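Local coordinates for 1-Cys peroxiredoxin (Vibrio vulnificus MO6-24/O, PDB 5K2J), which probably reduces hydrogen peroxide and organic hydroperoxides, as 1-Cys members of the thioredoxin-like peroxiredoxin family do, at residues A31-V36 against G67-A72. Sequence-based numbering, arbitrary orientation.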
ATOM      1  N   ALA A  31      10.518 -24.483   4.139  1.00 21.15           N
ATOM      2  CA  ALA A  31      11.047 -25.839   4.051  1.00 17.77           C
ATOM      3  C   ALA A  31      10.789 -26.617   5.336  1.00 16.41           C
ATOM      4  O   ALA A  31      10.888 -26.075   6.441  1.00 18.12           O
ATOM      5  CB  ALA A  31      12.546 -25.802   3.756  1.00 24.55           C
ATOM      6  N   GLY A  32      10.450 -27.897   5.182  1.00 15.63           N
ATOM      7  CA  GLY A  32      10.231 -28.779   6.316  1.00 20.16           C
ATOM      8  C   GLY A  32       9.040 -28.448   7.186  1.00 27.06           C
ATOM      9  O   GLY A  32       8.890 -29.040   8.260  1.00 16.77           O
ATOM     10  N   LYS A  33       8.185 -27.521   6.764  1.00 17.28           N
ATOM     11  CA  LYS A  33       7.037 -27.093   7.544  1.00 18.29           C
ATOM     12  C   LYS A  33       5.753 -27.327   6.762  1.00 20.57           C
ATOM     13  O   LYS A  33       5.753 -27.408   5.530  1.00 18.47           O
ATOM     14  CB  LYS A  33       7.126 -25.603   7.912  1.00 19.71           C
ATOM     15  CG  LYS A  33       8.287 -25.201   8.805  1.00 21.55           C
ATOM     16  CD  LYS A  33       8.309 -23.679   8.968  1.00 23.16           C
ATOM     17  CE  LYS A  33       9.523 -23.197   9.748  1.00 31.65           C
ATOM     18  NZ  LYS A  33       9.427 -23.539  11.192  1.00 31.94           N
ATOM     19  N   LYS A  34       4.652 -27.433   7.498  1.00 17.50           N
ATOM     20  CA  LYS A  34       3.320 -27.291   6.923  1.00 14.20           C
ATOM     21  C   LYS A  34       2.910 -25.834   7.103  1.00 15.05           C
ATOM     22  O   LYS A  34       2.750 -25.361   8.233  1.00 15.58           O
ATOM     23  CB  LYS A  34       2.327 -28.244   7.583  1.00 15.88           C
ATOM     24  CG  LYS A  34       0.870 -27.931   7.268  1.00 21.68           C
ATOM     25  CD  LYS A  34       0.012 -29.188   7.228  1.00 27.69           C
ATOM     26  CE  LYS A  34       0.265 -29.977   5.957  1.00 37.49           C
ATOM     27  NZ  LYS A  34      -0.769 -31.025   5.736  1.00 43.85           N
ATOM     28  N   VAL A  35       2.762 -25.119   5.990  1.00 12.99           N
ATOM     29  CA  VAL A  35       2.556 -23.675   5.991  1.00 15.55           C
ATOM     30  C   VAL A  35       1.192 -23.367   5.389  1.00 17.03           C
ATOM     31  O   VAL A  35       0.830 -23.919   4.342  1.00 14.64           O
ATOM     32  CB  VAL A  35       3.666 -22.948   5.209  1.00 16.96           C
ATOM     33  CG1 VAL A  35       3.377 -21.449   5.121  1.00 10.64           C
ATOM     34  CG2 VAL A  35       5.027 -23.210   5.846  1.00 14.54           C
ATOM     35  N   VAL A  36       0.442 -22.490   6.047  1.00 12.63           N
ATOM     36  CA  VAL A  36      -0.754 -21.887   5.472  1.00 11.53           C
ATOM     37  C   VAL A  36      -0.387 -20.478   5.025  1.00 10.54           C
ATOM     38  O   VAL A  36      -0.021 -19.633   5.849  1.00 14.19           O
ATOM     39  CB  VAL A  36      -1.918 -21.864   6.475  1.00 17.63           C
ATOM     40  CG1 VAL A  36      -3.033 -20.968   5.963  1.00 22.14           C
ATOM     41  CG2 VAL A  36      -2.441 -23.273   6.717  1.00 13.46           C
ATOM     42  N   GLY A  67      -1.860 -29.222  12.834  1.00 17.27           N
ATOM     43  CA  GLY A  67      -0.590 -29.595  12.244  1.00 27.33           C
ATOM     44  C   GLY A  67       0.140 -28.520  11.463  1.00 27.61           C
ATOM     45  O   GLY A  67       1.234 -28.799  10.959  1.00 22.41           O
ATOM     46  N   VAL A  68      -0.400 -27.312  11.334  1.00 24.23           N
ATOM     47  CA  VAL A  68       0.324 -26.284  10.591  1.00 22.81           C
ATOM     48  C   VAL A  68       1.378 -25.668  11.500  1.00 25.55           C
ATOM     49  O   VAL A  68       1.142 -25.416  12.689  1.00 24.07           O
ATOM     50  CB  VAL A  68      -0.633 -25.226  10.002  1.00 19.85           C
ATOM     51  CG1 VAL A  68      -2.043 -25.774   9.876  1.00 20.86           C
ATOM     52  CG2 VAL A  68      -0.600 -23.914  10.780  1.00 31.75           C
ATOM     53  N   ASP A  69       2.571 -25.477  10.947  1.00 18.73           N
ATOM     54  CA  ASP A  69       3.681 -24.913  11.698  1.00 20.53           C
ATOM     55  C   ASP A  69       3.753 -23.398  11.584  1.00 25.75           C
ATOM     56  O   ASP A  69       4.217 -22.733  12.519  1.00 23.71           O
ATOM     57  CB  ASP A  69       5.003 -25.524  11.219  1.00 29.34           C
ATOM     58  CG  ASP A  69       5.017 -27.040  11.314  1.00 35.75           C
ATOM     59  OD1 ASP A  69       5.039 -27.562  12.451  1.00 41.38           O
ATOM     60  OD2 ASP A  69       5.028 -27.710  10.256  1.00 30.35           O
ATOM     61  N   LEU A  70       3.290 -22.837  10.470  1.00 15.12           N
ATOM     62  CA  LEU A  70       3.473 -21.419  10.198  1.00 20.16           C
ATOM     63  C   LEU A  70       2.275 -20.892   9.421  1.00 18.71           C
ATOM     64  O   LEU A  70       1.827 -21.529   8.463  1.00 15.25           O
ATOM     65  CB  LEU A  70       4.769 -21.186   9.410  1.00 14.27           C
ATOM     66  CG  LEU A  70       5.089 -19.749   9.005  1.00 11.91           C
ATOM     67  CD1 LEU A  70       5.224 -18.861  10.233  1.00 19.61           C
ATOM     68  CD2 LEU A  70       6.349 -19.712   8.163  1.00 13.33           C
ATOM     69  N   ILE A  71       1.761 -19.739   9.841  1.00 20.71           N
ATOM     70  CA  ILE A  71       0.686 -19.040   9.144  1.00 21.56           C
ATOM     71  C   ILE A  71       1.245 -17.710   8.662  1.00 18.08           C
ATOM     72  O   ILE A  71       1.692 -16.889   9.473  1.00 16.41           O
ATOM     73  CB  ILE A  71      -0.541 -18.820  10.043  1.00 19.81           C
ATOM     74  CG1 ILE A  71      -0.976 -20.131  10.696  1.00 22.32           C
ATOM     75  CG2 ILE A  71      -1.688 -18.228   9.236  1.00 23.66           C
ATOM     76  CD1 ILE A  71      -2.102 -19.965  11.688  1.00 25.12           C
ATOM     77  N   ALA A  72       1.231 -17.503   7.348  1.00 13.86           N
ATOM     78  CA  ALA A  72       1.782 -16.303   6.737  1.00 13.52           C
ATOM     79  C   ALA A  72       0.725 -15.615   5.889  1.00 15.45           C
ATOM     80  O   ALA A  72      -0.107 -16.276   5.259  1.00 16.42           O
ATOM     81  CB  ALA A  72       3.008 -16.632   5.876  1.00 11.04           C
TER
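V36 and I71, with V35 and L70 before them, form two parallel beta bridges in the central sheet of the thioredoxin fold, joining strands 34-40 and 70-75. The 30 intervening residues are mostly helix, including 46-58 and 60-65, so the connection is a beta-alpha-beta crossover. The buried end of the pairing is regular: V36 N donates to L70 O at 2.9 Å, and A72 N returns a nearly straight bond (172°) to V36 O. On one face of the sheet V35 and L70 lie side by side, V35 CG2 reaching L70 CB at 4.1 Å. On the other, the V36 side chain meets V68 at an angle, CG2 against V68 CG1 at 4.0 Å, while V36 CG1 comes only loosely up to I71 CG2. Helix 60-65 packs over V68 and I71 through L63, and strand 120-130 pairs with strand 34-40, V35 bonding to the backbone of I129.

Toward the start of both strands the ladder gives way to a more open, solvent-facing junction. K34 O takes D69 N at 2.7 Å, in the carbonyl plane, whereas its second donor, L70 N, is weak at 3.4 Å. The K34 side chain begins over G67 and V68, its CG 3.7 Å from V68 CA, but bends at chi2 and chi3 and carries its amine away. K33 crosses the D69 side chain by its CB and CG without bringing NZ to the carboxylate. With CG anti to its own carbonyl carbon (chi1 -56°), D69 turns its carboxylate back onto segment 31-36, where the anti lone pair of OD2 accepts K34 N at 2.8 Å.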